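Putative HMP/thiamine permease protein YkoE (Bacillus subtilis, PDB 5EDL) is the membrane-embedded S component of an ECF-type vitamin transporter complex, binds thiamine and, within that complex, probably carries thiamine and/or hydroxymethylpyrimidine across the membrane. Local coordinates at residues Ala55-Lys60 and Ala164-Leu169. Numbering follows the deposited sequence.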
loop_
_atom_site.group_PDB
_atom_site.type_symbol
_atom_site.label_atom_id
_atom_site.label_comp_id
_atom_site.label_asym_id
_atom_site.label_seq_id
_atom_site.Cartn_x
_atom_site.Cartn_y
_atom_site.Cartn_z
ATOM N N ALA A 55 6.809 2.769 -3.377
ATOM C CA ALA A 55 6.827 3.873 -4.339
ATOM C C ALA A 55 7.451 5.124 -3.721
ATOM O O ALA A 55 8.313 5.762 -4.318
ATOM C CB ALA A 55 5.420 4.180 -4.845
ATOM N N TYR A 56 6.990 5.469 -2.526
ATOM C CA TYR A 56 7.469 6.664 -1.837
ATOM C C TYR A 56 8.973 6.554 -1.514
ATOM O O TYR A 56 9.709 7.537 -1.613
ATOM C CB TYR A 56 6.624 6.888 -0.577
ATOM C CG TYR A 56 6.975 8.082 0.290
ATOM C CD1 TYR A 56 6.781 9.384 -0.151
ATOM C CD2 TYR A 56 7.457 7.893 1.570
ATOM C CE1 TYR A 56 7.096 10.473 0.662
ATOM C CE2 TYR A 56 7.764 8.959 2.389
ATOM C CZ TYR A 56 7.593 10.243 1.935
ATOM O OH TYR A 56 7.898 11.268 2.779
ATOM N N MET A 57 9.434 5.352 -1.182
ATOM C CA MET A 57 10.850 5.144 -0.872
ATOM C C MET A 57 11.725 5.163 -2.116
ATOM O O MET A 57 12.767 5.801 -2.126
ATOM C CB MET A 57 11.080 3.814 -0.149
ATOM C CG MET A 57 10.644 3.768 1.309
ATOM S SD MET A 57 11.130 2.170 2.031
ATOM C CE MET A 57 12.412 1.693 0.857
ATOM N N ILE A 58 11.297 4.447 -3.154
ATOM C CA ILE A 58 12.168 4.151 -4.284
ATOM C C ILE A 58 11.939 5.110 -5.447
ATOM O O ILE A 58 12.886 5.523 -6.112
ATOM C CB ILE A 58 11.974 2.693 -4.751
ATOM C CG1 ILE A 58 12.419 1.739 -3.640
ATOM C CG2 ILE A 58 12.722 2.445 -6.055
ATOM C CD1 ILE A 58 12.080 0.283 -3.895
ATOM N N ARG A 59 10.673 5.454 -5.672
ATOM C CA ARG A 59 10.278 6.506 -6.602
ATOM C C ARG A 59 10.647 6.177 -8.048
ATOM O O ARG A 59 11.086 7.039 -8.795
ATOM C CB ARG A 59 10.895 7.849 -6.164
ATOM C CG ARG A 59 10.461 8.236 -4.746
ATOM C CD ARG A 59 10.798 9.670 -4.333
ATOM N NE ARG A 59 10.205 9.937 -3.024
ATOM C CZ ARG A 59 10.267 11.085 -2.370
ATOM N NH1 ARG A 59 10.924 12.117 -2.879
ATOM N NH2 ARG A 59 9.676 11.195 -1.189
ATOM N N LYS A 60 10.446 4.920 -8.435
ATOM C CA LYS A 60 10.680 4.492 -9.801
ATOM C C LYS A 60 9.477 3.660 -10.275
ATOM O O LYS A 60 8.748 3.111 -9.462
ATOM C CB LYS A 60 11.986 3.704 -9.901
ATOM C CG LYS A 60 13.207 4.532 -9.497
ATOM C CD LYS A 60 14.513 3.808 -9.689
ATOM C CE LYS A 60 15.694 4.744 -9.365
ATOM N NZ LYS A 60 16.993 4.034 -9.367
ATOM N N ALA A 164 4.185 7.746 6.887
ATOM C CA ALA A 164 4.711 7.766 8.249
ATOM C C ALA A 164 5.718 6.640 8.512
ATOM O O ALA A 164 6.780 6.866 9.081
ATOM C CB ALA A 164 3.571 7.691 9.256
ATOM N N VAL A 165 5.368 5.423 8.118
ATOM C CA VAL A 165 6.284 4.307 8.264
ATOM C C VAL A 165 7.595 4.557 7.495
ATOM O O VAL A 165 8.690 4.356 8.021
ATOM C CB VAL A 165 5.640 3.002 7.766
ATOM C CG1 VAL A 165 6.678 1.878 7.726
ATOM C CG2 VAL A 165 4.428 2.637 8.650
ATOM N N SER A 166 7.459 4.993 6.247
ATOM C CA SER A 166 8.599 5.234 5.363
ATOM C C SER A 166 9.523 6.301 5.930
ATOM O O SER A 166 10.741 6.116 5.970
ATOM C CB SER A 166 8.119 5.651 3.969
ATOM O OG SER A 166 7.322 4.634 3.381
ATOM N N ASP A 167 8.925 7.405 6.376
ATOM C CA ASP A 167 9.667 8.506 6.985
ATOM C C ASP A 167 10.431 8.027 8.219
ATOM O O ASP A 167 11.611 8.368 8.402
ATOM C CB ASP A 167 8.725 9.662 7.364
ATOM C CG ASP A 167 8.233 10.451 6.152
ATOM O OD1 ASP A 167 8.802 10.273 5.058
ATOM O OD2 ASP A 167 7.286 11.260 6.302
ATOM N N SER A 168 9.750 7.245 9.059
ATOM C CA SER A 168 10.371 6.677 10.254
ATOM C C SER A 168 11.593 5.839 9.899
ATOM O O SER A 168 12.626 5.947 10.536
ATOM C CB SER A 168 9.370 5.821 11.040
ATOM O OG SER A 168 8.322 6.615 11.561
ATOM N N LEU A 169 11.468 5.009 8.870
ATOM C CA LEU A 169 12.604 4.228 8.387
ATOM C C LEU A 169 13.725 5.141 7.879
ATOM O O LEU A 169 14.893 4.938 8.206
ATOM C CB LEU A 169 12.168 3.264 7.284
ATOM C CG LEU A 169 11.406 2.016 7.754
ATOM C CD1 LEU A 169 10.690 1.328 6.590
ATOM C CD2 LEU A 169 12.359 1.042 8.458
#
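With chi1 at 179°, the side chain of Y56 leaves helix 49-58 with CG trans to the backbone nitrogen and reaches across to helix 140-170, while D167, its CG turned beside its own nitrogen (chi1 -73°), swings its carboxylate round to meet the phenol. The bond between them is short: Y56 OH donates to D167 OD1 at 2.6 Å, and the oxygen receives it on its syn lone pair, the side of OD2. The two side chains cross nearly at right angles, ring and carboxylate planes 58° apart, and D167 OD1 also lies at the ring edge, 3.2 Å from Y56 CE2. Further back along that edge, S166 CB presses against Y56 CD2 at 3.3 Å, close to the ring plane. S166 OG is hydrogen-bonded to G162 O within its own helix, and its meeting with M57 CG, at 4.0 Å, is plain packing.

The contact packs the last turn of helix 49-58 against the C-terminal part of helix 140-170, with L180 of helix 179-192 touching both Y56 and S166; none of its residues belongs to the thiamine pocket. D167 has a second partner, K163, which bridges to OD2. One tyrosine proton thus links two membrane helices at a carboxylate whose other oxygen faces a lysine, a pairing that would be expected to favour the ionised form of D167.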